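Local coordinates for protein amine Dehydrogenase (Pseudomonas putida, PDB 1JMX) that carries two covalently bound hemes c and probably transfers electrons, as the cytochrome c subunit of a quinohemoprotein amine dehydrogenase, at residues V252-M264 with L274-L286. Numbering follows the deposited sequence.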
ATOM      1  N   VAL A 252       9.936 -17.919  11.789  1.00 12.04           N
ATOM      2  CA  VAL A 252      10.476 -16.667  12.292  1.00 11.37           C
ATOM      3  C   VAL A 252      10.222 -16.702  13.799  1.00 12.81           C
ATOM      4  O   VAL A 252       9.121 -16.392  14.276  1.00 13.08           O
ATOM      5  CB  VAL A 252       9.800 -15.439  11.631  1.00 10.97           C
ATOM      6  CG1 VAL A 252      10.287 -14.156  12.271  1.00  9.85           C
ATOM      7  CG2 VAL A 252      10.080 -15.434  10.133  1.00  8.71           C
ATOM      8  N   PHE A 253      11.219 -17.183  14.533  1.00 11.70           N
ATOM      9  CA  PHE A 253      11.112 -17.295  15.980  1.00 12.00           C
ATOM     10  C   PHE A 253      12.165 -16.450  16.663  1.00 12.83           C
ATOM     11  O   PHE A 253      13.130 -16.000  16.042  1.00 14.84           O
ATOM     12  CB  PHE A 253      11.324 -18.745  16.455  1.00 10.09           C
ATOM     13  CG  PHE A 253      10.489 -19.771  15.743  1.00 10.48           C
ATOM     14  CD1 PHE A 253       9.206 -19.479  15.300  1.00 10.53           C
ATOM     15  CD2 PHE A 253      11.001 -21.043  15.507  1.00 10.44           C
ATOM     16  CE1 PHE A 253       8.448 -20.435  14.631  1.00 10.04           C
ATOM     17  CE2 PHE A 253      10.249 -22.004  14.840  1.00 10.52           C
ATOM     18  CZ  PHE A 253       8.968 -21.694  14.401  1.00 10.87           C
ATOM     19  N   ALA A 254      11.943 -16.234  17.951  1.00 12.79           N
ATOM     20  CA  ALA A 254      12.864 -15.518  18.802  1.00 12.86           C
ATOM     21  C   ALA A 254      13.226 -16.626  19.772  1.00 14.45           C
ATOM     22  O   ALA A 254      12.354 -17.186  20.426  1.00 14.42           O
ATOM     23  CB  ALA A 254      12.171 -14.393  19.518  1.00 12.60           C
ATOM     24  N   ALA A 255      14.492 -17.028  19.744  1.00 16.48           N
ATOM     25  CA  ALA A 255      15.011 -18.083  20.604  1.00 17.84           C
ATOM     26  C   ALA A 255      15.697 -17.458  21.805  1.00 19.95           C
ATOM     27  O   ALA A 255      16.824 -16.968  21.708  1.00 21.23           O
ATOM     28  CB  ALA A 255      15.988 -18.955  19.824  1.00 18.76           C
ATOM     29  N   LEU A 256      15.009 -17.478  22.938  1.00 21.51           N
ATOM     30  CA  LEU A 256      15.529 -16.898  24.168  1.00 22.94           C
ATOM     31  C   LEU A 256      15.257 -17.776  25.393  1.00 24.80           C
ATOM     32  O   LEU A 256      14.144 -18.278  25.560  1.00 24.88           O
ATOM     33  CB  LEU A 256      14.883 -15.529  24.395  1.00 23.05           C
ATOM     34  CG  LEU A 256      15.104 -14.444  23.339  1.00 24.69           C
ATOM     35  CD1 LEU A 256      14.112 -13.307  23.561  1.00 24.44           C
ATOM     36  CD2 LEU A 256      16.557 -13.954  23.390  1.00 24.15           C
ATOM     37  N   ASP A 257      16.276 -17.967  26.234  1.00 26.44           N
ATOM     38  CA  ASP A 257      16.133 -18.740  27.473  1.00 28.41           C
ATOM     39  C   ASP A 257      15.613 -20.178  27.227  1.00 27.01           C
ATOM     40  O   ASP A 257      14.768 -20.684  27.966  1.00 27.51           O
ATOM     41  CB  ASP A 257      15.223 -17.919  28.423  1.00 33.31           C
ATOM     42  CG  ASP A 257      14.804 -18.675  29.682  1.00 37.97           C
ATOM     43  OD1 ASP A 257      15.636 -18.833  30.607  1.00 40.07           O
ATOM     44  OD2 ASP A 257      13.616 -19.086  29.749  1.00 41.15           O
ATOM     45  N   GLY A 258      16.133 -20.830  26.185  1.00 26.18           N
ATOM     46  CA  GLY A 258      15.707 -22.189  25.854  1.00 25.16           C
ATOM     47  C   GLY A 258      14.225 -22.308  25.521  1.00 24.83           C
ATOM     48  O   GLY A 258      13.584 -23.332  25.768  1.00 24.78           O
ATOM     49  N   GLU A 259      13.698 -21.254  24.917  1.00 23.55           N
ATOM     50  CA  GLU A 259      12.302 -21.179  24.552  1.00 21.79           C
ATOM     51  C   GLU A 259      12.240 -20.475  23.207  1.00 19.78           C
ATOM     52  O   GLU A 259      12.959 -19.508  22.975  1.00 18.53           O
ATOM     53  CB  GLU A 259      11.572 -20.360  25.611  1.00 24.15           C
ATOM     54  CG  GLU A 259      10.074 -20.588  25.691  1.00 30.88           C
ATOM     55  CD  GLU A 259       9.398 -19.673  26.705  1.00 33.70           C
ATOM     56  OE1 GLU A 259       8.177 -19.428  26.564  1.00 35.91           O
ATOM     57  OE2 GLU A 259      10.082 -19.184  27.633  1.00 36.12           O
ATOM     58  N   MET A 260      11.431 -21.004  22.302  1.00 18.71           N
ATOM     59  CA  MET A 260      11.271 -20.413  20.986  1.00 18.25           C
ATOM     60  C   MET A 260       9.854 -19.943  20.772  1.00 19.15           C
ATOM     61  O   MET A 260       8.908 -20.716  20.903  1.00 20.57           O
ATOM     62  CB  MET A 260      11.639 -21.406  19.893  1.00 17.76           C
ATOM     63  CG  MET A 260      13.119 -21.508  19.666  1.00 18.13           C
ATOM     64  SD  MET A 260      13.480 -22.576  18.302  1.00 21.27           S
ATOM     65  CE  MET A 260      15.134 -23.193  18.790  1.00 20.58           C
ATOM     66  N   LYS A 261       9.702 -18.666  20.461  1.00 17.67           N
ATOM     67  CA  LYS A 261       8.384 -18.124  20.225  1.00 17.32           C
ATOM     68  C   LYS A 261       8.358 -17.414  18.898  1.00 15.51           C
ATOM     69  O   LYS A 261       9.289 -16.698  18.551  1.00 14.93           O
ATOM     70  CB  LYS A 261       7.978 -17.198  21.360  1.00 18.43           C
ATOM     71  CG  LYS A 261       7.498 -17.954  22.574  1.00 24.95           C
ATOM     72  CD  LYS A 261       8.119 -17.428  23.860  1.00 28.88           C
ATOM     73  CE  LYS A 261       9.592 -17.805  23.952  1.00 31.88           C
ATOM     74  NZ  LYS A 261      10.277 -17.187  25.134  1.00 32.65           N
ATOM     75  N   GLY A 262       7.301 -17.661  18.135  1.00 14.33           N
ATOM     76  CA  GLY A 262       7.176 -17.035  16.842  1.00 12.78           C
ATOM     77  C   GLY A 262       6.036 -17.566  16.002  1.00 13.04           C
ATOM     78  O   GLY A 262       4.988 -17.969  16.515  1.00 11.58           O
ATOM     79  N   ARG A 263       6.272 -17.600  14.698  1.00 11.41           N
ATOM     80  CA  ARG A 263       5.270 -18.042  13.755  1.00 11.24           C
ATOM     81  C   ARG A 263       5.900 -18.831  12.625  1.00 12.52           C
ATOM     82  O   ARG A 263       7.019 -18.555  12.206  1.00 12.73           O
ATOM     83  CB  ARG A 263       4.533 -16.819  13.208  1.00 10.88           C
ATOM     84  CG  ARG A 263       3.373 -17.106  12.284  1.00  9.90           C
ATOM     85  CD  ARG A 263       2.603 -15.833  12.008  1.00 11.25           C
ATOM     86  NE  ARG A 263       1.395 -16.089  11.243  1.00 10.58           N
ATOM     87  CZ  ARG A 263       1.277 -15.880   9.941  1.00 12.17           C
ATOM     88  NH1 ARG A 263       2.296 -15.396   9.243  1.00 12.85           N
ATOM     89  NH2 ARG A 263       0.156 -16.207   9.329  1.00 12.27           N
ATOM     90  N   MET A 264       5.182 -19.846  12.167  1.00 13.10           N
ATOM     91  CA  MET A 264       5.635 -20.684  11.076  1.00 15.14           C
ATOM     92  C   MET A 264       4.574 -20.558   9.998  1.00 15.86           C
ATOM     93  O   MET A 264       3.412 -20.861  10.241  1.00 18.03           O
ATOM     94  CB  MET A 264       5.741 -22.128  11.541  1.00 17.25           C
ATOM     95  CG  MET A 264       6.998 -22.819  11.100  1.00 18.72           C
ATOM     96  SD  MET A 264       7.056 -24.478  11.765  1.00 19.47           S
ATOM     97  CE  MET A 264       7.431 -25.398  10.301  1.00 18.80           C
ATOM     98  N   LEU A 274       0.881 -20.802  11.467  1.00 15.37           N
ATOM     99  CA  LEU A 274       0.489 -21.241  12.788  1.00 15.61           C
ATOM    100  C   LEU A 274       1.324 -20.550  13.856  1.00 15.23           C
ATOM    101  O   LEU A 274       2.480 -20.205  13.628  1.00 14.48           O
ATOM    102  CB  LEU A 274       0.641 -22.770  12.907  1.00 15.70           C
ATOM    103  CG  LEU A 274       1.984 -23.398  12.524  1.00 15.20           C
ATOM    104  CD1 LEU A 274       2.422 -24.373  13.574  1.00 18.33           C
ATOM    105  CD2 LEU A 274       1.902 -24.068  11.174  1.00 14.91           C
ATOM    106  N   ASP A 275       0.703 -20.273  14.997  1.00 15.66           N
ATOM    107  CA  ASP A 275       1.419 -19.675  16.113  1.00 15.94           C
ATOM    108  C   ASP A 275       2.324 -20.784  16.589  1.00 16.30           C
ATOM    109  O   ASP A 275       1.957 -21.955  16.539  1.00 16.82           O
ATOM    110  CB  ASP A 275       0.455 -19.242  17.211  1.00 17.71           C
ATOM    111  CG  ASP A 275      -0.333 -18.013  16.825  1.00 20.71           C
ATOM    112  OD1 ASP A 275       0.096 -17.306  15.889  1.00 22.56           O
ATOM    113  OD2 ASP A 275      -1.378 -17.746  17.451  1.00 24.60           O
ATOM    114  N   PHE A 276       3.503 -20.428  17.061  1.00 15.78           N
ATOM    115  CA  PHE A 276       4.441 -21.447  17.462  1.00 16.01           C
ATOM    116  C   PHE A 276       5.207 -21.131  18.728  1.00 16.68           C
ATOM    117  O   PHE A 276       5.843 -20.087  18.851  1.00 17.57           O
ATOM    118  CB  PHE A 276       5.398 -21.692  16.298  1.00 16.41           C
ATOM    119  CG  PHE A 276       6.391 -22.789  16.531  1.00 16.07           C
ATOM    120  CD1 PHE A 276       6.228 -24.024  15.914  1.00 17.78           C
ATOM    121  CD2 PHE A 276       7.530 -22.566  17.296  1.00 15.31           C
ATOM    122  CE1 PHE A 276       7.194 -25.020  16.048  1.00 18.57           C
ATOM    123  CE2 PHE A 276       8.497 -23.550  17.438  1.00 16.03           C
ATOM    124  CZ  PHE A 276       8.331 -24.780  16.811  1.00 17.82           C
ATOM    125  N   THR A 277       5.148 -22.063  19.667  1.00 16.93           N
ATOM    126  CA  THR A 277       5.864 -21.925  20.919  1.00 17.34           C
ATOM    127  C   THR A 277       6.529 -23.269  21.173  1.00 16.39           C
ATOM    128  O   THR A 277       5.961 -24.309  20.869  1.00 16.58           O
ATOM    129  CB  THR A 277       4.929 -21.491  22.080  1.00 17.90           C
ATOM    130  OG1 THR A 277       5.694 -21.377  23.286  1.00 22.87           O
ATOM    131  CG2 THR A 277       3.793 -22.482  22.287  1.00 20.68           C
ATOM    132  N   ALA A 278       7.773 -23.243  21.621  1.00 15.98           N
ATOM    133  CA  ALA A 278       8.500 -24.476  21.881  1.00 17.31           C
ATOM    134  C   ALA A 278       9.371 -24.323  23.112  1.00 19.63           C
ATOM    135  O   ALA A 278       9.644 -23.201  23.560  1.00 20.38           O
ATOM    136  CB  ALA A 278       9.359 -24.872  20.670  1.00 15.13           C
ATOM    137  N   VAL A 279       9.803 -25.458  23.657  1.00 20.84           N
ATOM    138  CA  VAL A 279      10.647 -25.474  24.841  1.00 21.77           C
ATOM    139  C   VAL A 279      11.719 -26.541  24.688  1.00 21.45           C
ATOM    140  O   VAL A 279      11.434 -27.664  24.283  1.00 20.53           O
ATOM    141  CB  VAL A 279       9.808 -25.738  26.114  1.00 22.37           C
ATOM    142  CG1 VAL A 279      10.705 -26.040  27.293  1.00 24.71           C
ATOM    143  CG2 VAL A 279       8.970 -24.522  26.426  1.00 24.48           C
ATOM    144  N   LYS A 280      12.959 -26.175  25.000  1.00 21.45           N
ATOM    145  CA  LYS A 280      14.060 -27.113  24.894  1.00 22.44           C
ATOM    146  C   LYS A 280      14.081 -28.096  26.059  1.00 23.57           C
ATOM    147  O   LYS A 280      13.778 -27.750  27.204  1.00 21.28           O
ATOM    148  CB  LYS A 280      15.397 -26.384  24.835  1.00 21.53           C
ATOM    149  CG  LYS A 280      16.565 -27.301  24.549  1.00 22.82           C
ATOM    150  CD  LYS A 280      17.891 -26.568  24.642  1.00 26.84           C
ATOM    151  CE  LYS A 280      19.081 -27.518  24.430  1.00 29.43           C
ATOM    152  NZ  LYS A 280      19.145 -28.592  25.476  1.00 33.16           N
ATOM    153  N   GLU A 281      14.453 -29.328  25.740  1.00 26.06           N
ATOM    154  CA  GLU A 281      14.562 -30.387  26.727  1.00 28.71           C
ATOM    155  C   GLU A 281      15.568 -29.940  27.778  1.00 28.31           C
ATOM    156  O   GLU A 281      16.468 -29.155  27.482  1.00 27.47           O
ATOM    157  CB  GLU A 281      15.049 -31.670  26.054  1.00 31.76           C
ATOM    158  CG  GLU A 281      16.376 -31.501  25.315  1.00 36.06           C
ATOM    159  CD  GLU A 281      16.916 -32.805  24.753  1.00 38.35           C
ATOM    160  OE1 GLU A 281      17.656 -32.746  23.744  1.00 38.63           O
ATOM    161  OE2 GLU A 281      16.611 -33.886  25.327  1.00 39.80           O
ATOM    162  N   GLY A 282      15.391 -30.415  29.007  1.00 29.48           N
ATOM    163  CA  GLY A 282      16.298 -30.041  30.075  1.00 30.95           C
ATOM    164  C   GLY A 282      15.640 -29.224  31.169  1.00 32.25           C
ATOM    165  O   GLY A 282      16.174 -29.143  32.272  1.00 33.49           O
ATOM    166  N   LYS A 283      14.518 -28.577  30.851  1.00 33.56           N
ATOM    167  CA  LYS A 283      13.765 -27.780  31.822  1.00 34.92           C
ATOM    168  C   LYS A 283      12.318 -28.276  31.737  1.00 34.31           C
ATOM    169  O   LYS A 283      11.775 -28.394  30.637  1.00 33.16           O
ATOM    170  CB  LYS A 283      13.770 -26.292  31.452  1.00 37.97           C
ATOM    171  CG  LYS A 283      15.057 -25.770  30.829  1.00 43.00           C
ATOM    172  CD  LYS A 283      14.849 -24.363  30.217  1.00 45.06           C
ATOM    173  CE  LYS A 283      13.739 -24.345  29.146  1.00 44.84           C
ATOM    174  NZ  LYS A 283      14.051 -25.218  27.971  1.00 43.90           N
ATOM    175  N   ALA A 284      11.707 -28.568  32.888  1.00 34.01           N
ATOM    176  CA  ALA A 284      10.319 -29.043  32.943  1.00 32.96           C
ATOM    177  C   ALA A 284       9.334 -27.904  32.715  1.00 32.40           C
ATOM    178  O   ALA A 284       9.255 -26.958  33.509  1.00 31.83           O
ATOM    179  CB  ALA A 284      10.030 -29.720  34.285  1.00 31.49           C
ATOM    180  N   ARG A 285       8.597 -28.000  31.613  1.00 32.65           N
ATOM    181  CA  ARG A 285       7.602 -27.001  31.251  1.00 33.17           C
ATOM    182  C   ARG A 285       6.327 -27.710  30.819  1.00 32.18           C
ATOM    183  O   ARG A 285       6.348 -28.872  30.416  1.00 32.25           O
ATOM    184  CB  ARG A 285       8.110 -26.128  30.087  1.00 36.29           C
ATOM    185  CG  ARG A 285       9.276 -25.186  30.433  1.00 41.30           C
ATOM    186  CD  ARG A 285       8.826 -23.723  30.690  1.00 46.09           C
ATOM    187  NE  ARG A 285       8.383 -23.037  29.467  1.00 48.95           N
ATOM    188  CZ  ARG A 285       7.129 -23.051  29.011  1.00 50.15           C
ATOM    189  NH1 ARG A 285       6.173 -23.708  29.669  1.00 49.85           N
ATOM    190  NH2 ARG A 285       6.834 -22.432  27.873  1.00 51.00           N
ATOM    191  N   LEU A 286       5.213 -27.006  30.933  1.00 31.07           N
ATOM    192  CA  LEU A 286       3.922 -27.529  30.525  1.00 29.37           C
ATOM    193  C   LEU A 286       3.421 -26.506  29.509  1.00 27.97           C
ATOM    194  O   LEU A 286       2.946 -25.430  29.881  1.00 28.87           O
ATOM    195  CB  LEU A 286       2.994 -27.633  31.740  1.00 29.63           C
ATOM    196  CG  LEU A 286       1.654 -28.352  31.595  1.00 29.60           C
ATOM    197  CD1 LEU A 286       1.816 -29.669  30.855  1.00 29.63           C
ATOM    198  CD2 LEU A 286       1.072 -28.576  32.980  1.00 30.10           C
TER
HETATM  199  O   HOH W   1      -0.382 -17.555  12.960  1.00 13.80           O
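Strands 259-264 and 274-280 pair as the last antiparallel hairpin of an eight-stranded up-and-down beta barrel, and strand 252-256 lies on the far side of 259-264. Three hydrogen-bonded pairs hold the hairpin: Met260 with Ala278, Gly262 with Phe276 and Met264 with Leu274. Gly262 N to Phe276 O is 2.9 Å.

On the face carrying Met260, Met264 and Phe276, the rings of Phe253 and Phe276 reach each other across bare Gly262. They form an offset stack, with centroids 4.2 Å apart and planes only 7° from parallel. Phe253 CZ lies over one face of the Phe276 ring, 3.3 Å from Phe276 CD2, offset toward the rim. With CG anti to the backbone N (chi1 -177°), the ring of Phe276 is laid against Phe253, CG and CD2 nearest its CZ. Trp238 and Phe186 meet these two rings in turn, extending the aromatic packing across neighbouring barrel strands. Met264 SD approaches the Phe276 ring obliquely, a Met-aromatic contact, 5.0 Å from its centroid.

The other face, with Glu259, Lys261, Arg263, Asp275 and Thr277, is largely polar. Glu259 is shared between Lys261 NZ at OE2 and Arg285 NH2 at OE1; the latter is a long salt bridge of 3.5 Å, its carboxylate and guanidinium planes turned 71° apart. Farther along, a water links Arg263 NE to Asp275 OD1; Arg263 also bonds the carbonyls of Asp270 and Glu83, and Asp275 pairs with Arg85.

At the 257-258 turn, Gly258 O is gripped twice, by Lys280 N and by Lys283 NZ, from opposite faces of its carbonyl plane. The Lys283 chain bends at chi3 and chi4 to bring NZ 2.9 Å from Gly258 O, and the same ammonium bonds Lys280 O at 2.7 Å.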